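PDB 3WX5: cellulase from Uncultured bacterium, which probably hydrolyses internal beta-1,4-glucosidic bonds of cellulose, as a family 12 endoglucanase. Local coordinates for residues N107-P112 with K233-S238; A20-R25 with I51-E56; F60-A65 with T221-W226. One frame throughout, in Å; residues are numbered along the deposited sequence.

Following the chain from the N terminus, contact 2 closes first: 51-56 returns to pair with 20-25 at the margin of the six-stranded sheet, closing a loop of 25 intervening residues. The next strand holds 60-65, which opens contact 3, and 107-112 opens contact 1 before contact 3 is complete. Residues 221-226 then close contact 3 and 233-238 close contact 1, so these two long loops cross. Contacts 1 and 2 are strand pairings within one sheet, whereas contact 3 joins that sheet to the larger one packed against it. Backbone contacts tie all three together: Glu52 probably hydrogen-bonds to Ile61, and Phe60 to Ser234.

Contact 1 (N107-P112 with K233-S238); sequences NWRLTP and KSSDFS
Asn107 and Ser238 begin an antiparallel ladder, with Ser238 N bonded to Asn107 O at 3.0 Å. Asn107 OD1 accepts from Gln194 N, while ND2 reaches a water that donates to Asp236 O. A beta bulge then shifts the register by one before Arg109 pairs with Ser235. Trp108 lies at this shift, with CG anti to the backbone N (chi1 -170°), which starts the side chain toward the sandwich interior. NE1 donates to Ser234 OG, which lies in the plane of the indole, at 2.7 Å (161° at the hydrogen). Trp108 CD1 also packs on Phe237 CD1 at 4.1 Å. An alanine here would probably leave the hydroxyl of buried Ser234 without this donor and open a gap beside Phe237. On the other face, Arg109 NE makes a salt bridge with Asp236 OD2 (3.1 Å), meeting it from above the carboxylate plane. Leu110 CB lies over one face of the indole, toward its rim. Thr111 N bonds to Lys233 O (2.9 Å), and a second water links Thr111 OG1, Ser235 OG and Lys233 O. The chemistry is thus two-sided: a neutral side-chain bond, Trp108 to Ser234, on the inner side; a charged pair and bridging waters on the outer.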
loop_
_atom_site.group_PDB
_atom_site.type_symbol
_atom_site.label_atom_id
_atom_site.label_comp_id
_atom_site.label_asym_id
_atom_site.label_seq_id
_atom_site.Cartn_x
_atom_site.Cartn_y
_atom_site.Cartn_z
ATOM N N ASN A 107 -0.130 -0.049 -12.168
ATOM C CA ASN A 107 -1.333 0.739 -12.409
ATOM C C ASN A 107 -2.307 0.699 -11.229
ATOM O O ASN A 107 -2.453 -0.336 -10.576
ATOM C CB ASN A 107 -2.087 0.225 -13.652
ATOM C CG ASN A 107 -1.206 0.080 -14.871
ATOM O OD1 ASN A 107 -0.142 0.678 -14.973
ATOM N ND2 ASN A 107 -1.658 -0.746 -15.817
ATOM N N TRP A 108 -3.080 1.773 -11.051
ATOM C CA TRP A 108 -4.146 1.776 -10.047
ATOM C C TRP A 108 -5.093 2.926 -10.350
ATOM O O TRP A 108 -4.666 3.980 -10.806
ATOM C CB TRP A 108 -3.564 1.966 -8.634
ATOM C CG TRP A 108 -4.579 1.741 -7.518
ATOM C CD1 TRP A 108 -5.474 0.695 -7.400
ATOM C CD2 TRP A 108 -4.714 2.514 -6.313
ATOM N NE1 TRP A 108 -6.248 0.865 -6.264
ATOM C CE2 TRP A 108 -5.788 1.962 -5.574
ATOM C CE3 TRP A 108 -4.050 3.642 -5.804
ATOM C CZ2 TRP A 108 -6.136 2.429 -4.301
ATOM C CZ3 TRP A 108 -4.432 4.135 -4.551
ATOM C CH2 TRP A 108 -5.484 3.546 -3.831
ATOM N N ARG A 109 -6.369 2.749 -10.020
ATOM C CA ARG A 109 -7.332 3.843 -10.111
ATOM C C ARG A 109 -8.128 3.874 -8.811
ATOM O O ARG A 109 -8.537 2.838 -8.306
ATOM C CB ARG A 109 -8.275 3.627 -11.290
ATOM C CG ARG A 109 -9.304 4.738 -11.469
ATOM C CD ARG A 109 -10.054 4.612 -12.817
ATOM N NE ARG A 109 -11.011 3.506 -12.802
ATOM C CZ ARG A 109 -12.218 3.578 -12.241
ATOM N NH1 ARG A 109 -12.610 4.692 -11.639
ATOM N NH2 ARG A 109 -13.021 2.530 -12.251
ATOM N N LEU A 110 -8.304 5.060 -8.252
ATOM C CA LEU A 110 -9.054 5.174 -7.019
ATOM C C LEU A 110 -10.248 6.109 -7.231
ATOM O O LEU A 110 -10.211 7.044 -8.065
ATOM C CB LEU A 110 -8.145 5.671 -5.900
ATOM C CG LEU A 110 -7.571 7.083 -6.143
ATOM C CD1 LEU A 110 -8.162 8.095 -5.188
ATOM C CD2 LEU A 110 -6.044 7.113 -6.095
ATOM N N THR A 111 -11.306 5.853 -6.481
ATOM C CA THR A 111 -12.446 6.755 -6.465
ATOM C C THR A 111 -12.485 7.414 -5.082
ATOM O O THR A 111 -12.707 6.735 -4.072
ATOM C CB THR A 111 -13.754 5.967 -6.765
ATOM O OG1 THR A 111 -13.609 5.281 -8.023
ATOM C CG2 THR A 111 -14.962 6.917 -6.833
ATOM N N PRO A 112 -12.211 8.728 -5.021
ATOM C CA PRO A 112 -12.206 9.458 -3.756
ATOM C C PRO A 112 -13.613 9.712 -3.223
ATOM O O PRO A 112 -14.613 9.440 -3.927
ATOM C CB PRO A 112 -11.541 10.789 -4.108
ATOM C CG PRO A 112 -11.706 10.943 -5.575
ATOM C CD PRO A 112 -12.153 9.626 -6.182
ATOM N N LYS A 233 -13.137 3.493 -3.449
ATOM C CA LYS A 233 -13.070 2.316 -4.316
ATOM C C LYS A 233 -11.673 2.188 -4.915
ATOM O O LYS A 233 -11.108 3.162 -5.405
ATOM C CB LYS A 233 -14.092 2.432 -5.464
ATOM C CG LYS A 233 -14.187 1.160 -6.328
ATOM C CD LYS A 233 -15.388 1.216 -7.309
ATOM C CE LYS A 233 -15.474 -0.021 -8.214
ATOM N NZ LYS A 233 -15.794 -1.306 -7.494
ATOM N N SER A 234 -11.193 0.955 -4.977
ATOM C CA SER A 234 -9.899 0.614 -5.598
ATOM C C SER A 234 -10.205 -0.176 -6.882
ATOM O O SER A 234 -10.945 -1.158 -6.822
ATOM C CB SER A 234 -9.100 -0.249 -4.606
ATOM O OG SER A 234 -7.956 -0.910 -5.170
ATOM N N SER A 235 -9.658 0.264 -8.024
ATOM C CA SER A 235 -9.905 -0.399 -9.326
ATOM C C SER A 235 -8.647 -0.602 -10.166
ATOM O O SER A 235 -7.705 0.181 -10.072
ATOM C CB SER A 235 -10.893 0.451 -10.147
ATOM O OG SER A 235 -12.063 0.691 -9.376
ATOM N N ASP A 236 -8.670 -1.600 -11.047
ATOM C CA ASP A 236 -7.714 -1.672 -12.156
ATOM C C ASP A 236 -6.271 -1.842 -11.659
ATOM O O ASP A 236 -5.336 -1.317 -12.275
ATOM C CB ASP A 236 -7.771 -0.384 -13.012
ATOM C CG ASP A 236 -9.161 -0.097 -13.603
ATOM O OD1 ASP A 236 -9.939 -1.040 -13.878
ATOM O OD2 ASP A 236 -9.435 1.102 -13.841
ATOM N N PHE A 237 -6.082 -2.527 -10.541
ATOM C CA PHE A 237 -4.731 -2.717 -9.976
ATOM C C PHE A 237 -3.911 -3.681 -10.844
ATOM O O PHE A 237 -4.413 -4.738 -11.266
ATOM C CB PHE A 237 -4.837 -3.269 -8.554
ATOM C CG PHE A 237 -3.512 -3.467 -7.866
ATOM C CD1 PHE A 237 -2.734 -2.375 -7.478
ATOM C CD2 PHE A 237 -3.090 -4.742 -7.507
ATOM C CE1 PHE A 237 -1.562 -2.568 -6.734
ATOM C CE2 PHE A 237 -1.932 -4.941 -6.735
ATOM C CZ PHE A 237 -1.167 -3.850 -6.355
ATOM N N SER A 238 -2.652 -3.329 -11.083
ATOM C CA SER A 238 -1.717 -4.213 -11.746
ATOM C C SER A 238 -0.337 -3.931 -11.185
ATOM O O SER A 238 -0.017 -2.811 -10.821
ATOM C CB SER A 238 -1.714 -3.909 -13.253
ATOM O OG SER A 238 -0.811 -4.752 -13.922
HETATM O O HOH W 1 -4.525 -1.838 -14.762
HETATM O O HOH W 2 -11.711 3.118 -8.425
#

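Contact 2 (A20-R25 with I51-E56); sequences ATVCDR and IEIGLE
Val22 and Ile53 make the tight point of this contact. They are not directly paired but sit diagonally on one face of the sheet, where Val22 CG2 comes within 3.5 Å of Ile53 CD1 and the two side chains cross at a slant. Ile53 reaches this place with CG1 anti to its own carbonyl carbon (chi1 -49°) and CD1 extended beyond it. Ile51 enters the same layer differently: its CG1 stands between the backbone N and the carbonyl carbon (chi1 54°), 4.2 Å from Val22 CB. Arg29 and Val38, from strands of the facing sheet, cover this apolar surface. Beneath it the backbones are joined by four well-formed hydrogen bonds, two at the Ala20-Ile53 pair and two at Val22-Ile51. The bonds Val22 N to Ile51 O and Ile53 N to Ala20 O are nearly straight, the first 2.8 Å with 170° at the hydrogen.

The arrangement is the margin of an antiparallel sheet in a beta-jelly-roll sandwich of the concanavalin clan, with strand 19-22 outermost within the chain. Just beyond Val22, and just before Ile51, the disulfide Cys23-Cys50 ties the loop that follows strand 19-22 to strand 49-54.

The opposite face is much looser. Thr21 and Glu52 form the non-hydrogen-bonded pair, and although their alpha carbons are close, Thr21 OG1 stays 4.2 Å from Glu52 OE1, too far for a hydrogen bond. Thr21 is exposed to solvent, and Glu52, whose chain is extended through chi2, leans instead on Ile61 and Thr63 of the next strand. Packing also thins out past Ile53, where Leu55, in the loop after the strand, brings CD2 no nearer than 4.4 Å to Ala20 CB.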
loop_
_atom_site.group_PDB
_atom_site.type_symbol
_atom_site.label_atom_id
_atom_site.label_comp_id
_atom_site.label_asym_id
_atom_site.label_seq_id
_atom_site.Cartn_x
_atom_site.Cartn_y
_atom_site.Cartn_z
ATOM N N ALA A 20 -17.468 -10.854 -3.361
ATOM C CA ALA A 20 -17.693 -11.244 -1.967
ATOM C C ALA A 20 -17.642 -10.021 -1.053
ATOM O O ALA A 20 -16.889 -9.082 -1.315
ATOM C CB ALA A 20 -16.656 -12.268 -1.534
ATOM N N THR A 21 -18.454 -10.030 0.008
ATOM C CA THR A 21 -18.497 -8.899 0.939
ATOM C C THR A 21 -17.820 -9.327 2.219
ATOM O O THR A 21 -18.298 -10.230 2.903
ATOM C CB THR A 21 -19.952 -8.445 1.255
ATOM O OG1 THR A 21 -20.595 -8.024 0.042
ATOM C CG2 THR A 21 -19.936 -7.249 2.237
ATOM N N VAL A 22 -16.650 -8.754 2.486
ATOM C CA VAL A 22 -15.767 -9.261 3.545
ATOM C C VAL A 22 -15.757 -8.251 4.682
ATOM O O VAL A 22 -15.395 -7.083 4.457
ATOM C CB VAL A 22 -14.312 -9.409 3.012
ATOM C CG1 VAL A 22 -13.323 -9.680 4.141
ATOM C CG2 VAL A 22 -14.236 -10.506 1.914
ATOM N N CYS A 23 -16.132 -8.692 5.892
ATOM C CA CYS A 23 -16.258 -7.788 7.045
ATOM C C CYS A 23 -15.376 -8.165 8.233
ATOM O O CYS A 23 -15.274 -7.390 9.200
ATOM C CB CYS A 23 -17.722 -7.662 7.519
ATOM S SG CYS A 23 -18.923 -7.130 6.260
ATOM N N ASP A 24 -14.797 -9.367 8.197
ATOM C CA ASP A 24 -13.903 -9.842 9.254
ATOM C C ASP A 24 -12.735 -8.874 9.355
ATOM O O ASP A 24 -12.186 -8.460 8.347
ATOM C CB ASP A 24 -13.370 -11.252 8.902
ATOM C CG ASP A 24 -12.480 -11.851 9.995
ATOM O OD1 ASP A 24 -11.993 -11.130 10.898
ATOM O OD2 ASP A 24 -12.239 -13.077 9.944
ATOM N N ARG A 25 -12.352 -8.522 10.576
ATOM C CA ARG A 25 -11.235 -7.605 10.795
ATOM C C ARG A 25 -9.960 -8.051 10.055
ATOM O O ARG A 25 -9.261 -7.220 9.455
ATOM C CB ARG A 25 -11.021 -7.411 12.305
ATOM C CG ARG A 25 -9.608 -7.331 12.778
ATOM C CD ARG A 25 -9.578 -6.874 14.242
ATOM N NE ARG A 25 -8.567 -5.839 14.429
ATOM C CZ ARG A 25 -7.899 -5.623 15.554
ATOM N NH1 ARG A 25 -8.194 -6.303 16.657
ATOM N NH2 ARG A 25 -6.962 -4.687 15.591
ATOM N N ILE A 51 -15.746 -4.556 2.970
ATOM C CA ILE A 51 -15.441 -4.253 1.569
ATOM C C ILE A 51 -16.128 -5.251 0.643
ATOM O O ILE A 51 -16.143 -6.461 0.920
ATOM C CB ILE A 51 -13.909 -4.252 1.295
ATOM C CG1 ILE A 51 -13.250 -5.561 1.758
ATOM C CG2 ILE A 51 -13.265 -3.043 2.018
ATOM C CD1 ILE A 51 -11.703 -5.620 1.511
ATOM N N GLU A 52 -16.592 -4.756 -0.498
ATOM C CA GLU A 52 -17.135 -5.622 -1.529
ATOM C C GLU A 52 -16.081 -5.827 -2.609
ATOM O O GLU A 52 -15.597 -4.856 -3.196
ATOM C CB GLU A 52 -18.410 -5.000 -2.113
ATOM C CG GLU A 52 -18.982 -5.774 -3.292
ATOM C CD GLU A 52 -20.287 -5.156 -3.794
ATOM O OE1 GLU A 52 -21.327 -5.430 -3.176
ATOM O OE2 GLU A 52 -20.255 -4.290 -4.701
ATOM N N ILE A 53 -15.662 -7.081 -2.786
ATOM C CA ILE A 53 -14.472 -7.429 -3.588
ATOM C C ILE A 53 -14.846 -8.166 -4.874
ATOM O O ILE A 53 -15.456 -9.249 -4.832
ATOM C CB ILE A 53 -13.504 -8.365 -2.822
ATOM C CG1 ILE A 53 -13.212 -7.829 -1.420
ATOM C CG2 ILE A 53 -12.169 -8.492 -3.586
ATOM C CD1 ILE A 53 -12.422 -8.800 -0.568
ATOM N N GLY A 54 -14.375 -7.646 -5.998
ATOM C CA GLY A 54 -14.522 -8.330 -7.281
ATOM C C GLY A 54 -13.490 -9.442 -7.363
ATOM O O GLY A 54 -12.293 -9.198 -7.251
ATOM N N LEU A 55 -13.949 -10.684 -7.462
ATOM C CA LEU A 55 -13.024 -11.816 -7.389
ATOM C C LEU A 55 -12.093 -11.975 -8.600
ATOM O O LEU A 55 -11.041 -12.605 -8.491
ATOM C CB LEU A 55 -13.784 -13.122 -7.112
ATOM C CG LEU A 55 -14.505 -13.138 -5.766
ATOM C CD1 LEU A 55 -15.356 -14.411 -5.592
ATOM C CD2 LEU A 55 -13.538 -12.924 -4.606
ATOM N N GLU A 56 -12.475 -11.417 -9.747
ATOM C CA GLU A 56 -11.644 -11.518 -10.947
ATOM C C GLU A 56 -10.631 -10.374 -11.045
ATOM O O GLU A 56 -9.484 -10.600 -11.401
ATOM C CB GLU A 56 -12.528 -11.580 -12.203
ATOM C CG GLU A 56 -13.242 -12.942 -12.355
ATOM C CD GLU A 56 -14.420 -12.909 -13.341
ATOM O OE1 GLU A 56 -14.561 -11.917 -14.089
ATOM O OE2 GLU A 56 -15.166 -13.912 -13.410
#

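Contact 3 (F60-A65 with T221-W226); sequences FILTRA and TGFELW
Phe60 and Phe223 meet without stacking: the side chains slide past each other in opposite directions, and Phe60 CE1 lies in the plane of the Phe223 ring, at its edge, 3.9 Å from Phe223 CE2. The two segments run almost the same way, their end-to-end directions 6° apart, but lie in different sheets, so no hydrogen bond joins them. Phe60 comes to this place with CG between its backbone N and carbonyl carbon (chi1 69°). The far rim of its ring then finds the backbone of Gly222, whose CA lies near the ring plane, 4.4 Å from Phe60 CZ.

This is the interior of the beta sandwich. The CA atoms of Ala65 and Leu225 are 8.6 Å apart and those of Leu62 and Phe223 9.6 Å, the spacing of two sheets rather than of paired strands, and the contact is made by side chains, apart from the CA of Gly222. Strand 60-65 belongs to the six-stranded sheet and strand 215-225 to the larger one, as in the jelly roll of family 12 enzymes.

Leu62 divides its branches between two partners. CD1 meets Leu225 CD1 tip to tip at 4.0 Å, while CD2 lies 4.3 Å from Phe223 CD2. A classic beta bulge at Thr63 and Arg64, both facing Cys50, interrupts the usual alternation of the strand. Consistent with this, Ala65, three residues after Leu62, also points toward the facing segment, and its CB borders the same Leu225 CD1 at 4.5 Å. Phe223 continues the layer toward Trp108, and Leu225 packs on Trp118.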
loop_
_atom_site.group_PDB
_atom_site.type_symbol
_atom_site.label_atom_id
_atom_site.label_comp_id
_atom_site.label_asym_id
_atom_site.label_seq_id
_atom_site.Cartn_x
_atom_site.Cartn_y
_atom_site.Cartn_z
ATOM N N PHE A 60 -12.240 -3.292 -5.306
ATOM C CA PHE A 60 -13.006 -3.327 -4.051
ATOM C C PHE A 60 -13.574 -1.973 -3.672
ATOM O O PHE A 60 -13.010 -0.933 -4.020
ATOM C CB PHE A 60 -12.237 -4.007 -2.892
ATOM C CG PHE A 60 -11.030 -3.232 -2.385
ATOM C CD1 PHE A 60 -11.191 -2.188 -1.462
ATOM C CD2 PHE A 60 -9.744 -3.584 -2.782
ATOM C CE1 PHE A 60 -10.086 -1.463 -0.976
ATOM C CE2 PHE A 60 -8.606 -2.895 -2.272
ATOM C CZ PHE A 60 -8.784 -1.827 -1.373
ATOM N N ILE A 61 -14.720 -1.981 -2.994
ATOM C CA ILE A 61 -15.298 -0.720 -2.530
ATOM C C ILE A 61 -15.606 -0.850 -1.044
ATOM O O ILE A 61 -16.028 -1.926 -0.587
ATOM C CB ILE A 61 -16.579 -0.361 -3.357
ATOM C CG1 ILE A 61 -17.189 0.967 -2.892
ATOM C CG2 ILE A 61 -17.616 -1.477 -3.239
ATOM C CD1 ILE A 61 -18.159 1.585 -3.912
ATOM N N LEU A 62 -15.333 0.216 -0.278
ATOM C CA LEU A 62 -15.710 0.248 1.155
ATOM C C LEU A 62 -17.232 0.436 1.222
ATOM O O LEU A 62 -17.754 1.507 0.854
ATOM C CB LEU A 62 -15.014 1.407 1.879
ATOM C CG LEU A 62 -13.576 1.170 2.369
ATOM C CD1 LEU A 62 -13.520 0.222 3.588
ATOM C CD2 LEU A 62 -12.686 0.655 1.237
ATOM N N THR A 63 -17.933 -0.596 1.677
ATOM C CA THR A 63 -19.386 -0.509 1.816
ATOM C C THR A 63 -19.790 -0.163 3.231
ATOM O O THR A 63 -20.935 0.253 3.481
ATOM C CB THR A 63 -20.098 -1.818 1.394
ATOM O OG1 THR A 63 -19.633 -2.888 2.206
ATOM C CG2 THR A 63 -19.833 -2.130 -0.083
ATOM N N ARG A 64 -18.860 -0.329 4.166
ATOM C CA ARG A 64 -19.096 0.067 5.550
ATOM C C ARG A 64 -17.782 0.473 6.195
ATOM O O ARG A 64 -16.804 -0.258 6.090
ATOM C CB ARG A 64 -19.714 -1.093 6.328
ATOM C CG ARG A 64 -20.156 -0.744 7.747
ATOM C CD ARG A 64 -20.695 -1.988 8.471
ATOM N NE ARG A 64 -21.111 -1.660 9.836
ATOM C CZ ARG A 64 -21.716 -2.511 10.662
ATOM N NH1 ARG A 64 -22.036 -3.727 10.237
ATOM N NH2 ARG A 64 -22.045 -2.128 11.893
ATOM N N ALA A 65 -17.743 1.656 6.810
ATOM C CA ALA A 65 -16.551 2.051 7.546
ATOM C C ALA A 65 -16.893 2.968 8.698
ATOM O O ALA A 65 -17.135 4.145 8.509
ATOM C CB ALA A 65 -15.518 2.724 6.601
ATOM N N THR A 221 -1.538 -1.639 -2.420
ATOM C CA THR A 221 -2.109 -0.305 -2.370
ATOM C C THR A 221 -3.513 -0.368 -1.787
ATOM O O THR A 221 -4.106 -1.449 -1.717
ATOM C CB THR A 221 -2.135 0.339 -3.769
ATOM O OG1 THR A 221 -2.407 1.740 -3.626
ATOM C CG2 THR A 221 -3.230 -0.335 -4.660
ATOM N N GLY A 222 -4.010 0.761 -1.294
ATOM C CA GLY A 222 -5.297 0.758 -0.575
ATOM C C GLY A 222 -5.510 2.099 0.067
ATOM O O GLY A 222 -4.932 3.088 -0.384
ATOM N N PHE A 223 -6.261 2.127 1.170
ATOM C CA PHE A 223 -6.638 3.401 1.786
ATOM C C PHE A 223 -6.314 3.283 3.265
ATOM O O PHE A 223 -6.856 2.405 3.945
ATOM C CB PHE A 223 -8.143 3.637 1.620
ATOM C CG PHE A 223 -8.606 3.592 0.176
ATOM C CD1 PHE A 223 -8.431 4.701 -0.643
ATOM C CD2 PHE A 223 -9.131 2.417 -0.377
ATOM C CE1 PHE A 223 -8.823 4.674 -1.981
ATOM C CE2 PHE A 223 -9.505 2.365 -1.740
ATOM C CZ PHE A 223 -9.370 3.504 -2.526
ATOM N N GLU A 224 -5.475 4.168 3.795
ATOM C CA GLU A 224 -5.401 4.225 5.251
ATOM C C GLU A 224 -6.605 5.006 5.755
ATOM O O GLU A 224 -6.851 6.140 5.328
ATOM C CB GLU A 224 -4.092 4.851 5.742
ATOM C CG GLU A 224 -2.836 4.049 5.366
ATOM C CD GLU A 224 -1.592 4.543 6.099
ATOM O OE1 GLU A 224 -1.168 5.701 5.882
ATOM O OE2 GLU A 224 -1.064 3.790 6.939
ATOM N N LEU A 225 -7.329 4.431 6.709
ATOM C CA LEU A 225 -8.541 5.081 7.201
ATOM C C LEU A 225 -8.326 5.531 8.651
ATOM O O LEU A 225 -7.956 4.727 9.496
ATOM C CB LEU A 225 -9.712 4.104 7.127
ATOM C CG LEU A 225 -9.974 3.561 5.725
ATOM C CD1 LEU A 225 -11.141 2.606 5.757
ATOM C CD2 LEU A 225 -10.187 4.716 4.720
ATOM N N TRP A 226 -8.512 6.828 8.924
ATOM C CA TRP A 226 -8.571 7.299 10.300
ATOM C C TRP A 226 -10.036 7.478 10.747
ATOM O O TRP A 226 -10.385 7.209 11.895
ATOM C CB TRP A 226 -7.845 8.629 10.459
ATOM C CG TRP A 226 -6.323 8.563 10.361
ATOM C CD1 TRP A 226 -5.429 8.657 11.394
ATOM C CD2 TRP A 226 -5.549 8.591 9.157
ATOM N NE1 TRP A 226 -4.139 8.698 10.903
ATOM C CE2 TRP A 226 -4.192 8.687 9.531
ATOM C CE3 TRP A 226 -5.870 8.496 7.795
ATOM C CZ2 TRP A 226 -3.154 8.677 8.599
ATOM C CZ3 TRP A 226 -4.824 8.508 6.865
ATOM C CH2 TRP A 226 -3.489 8.628 7.279
#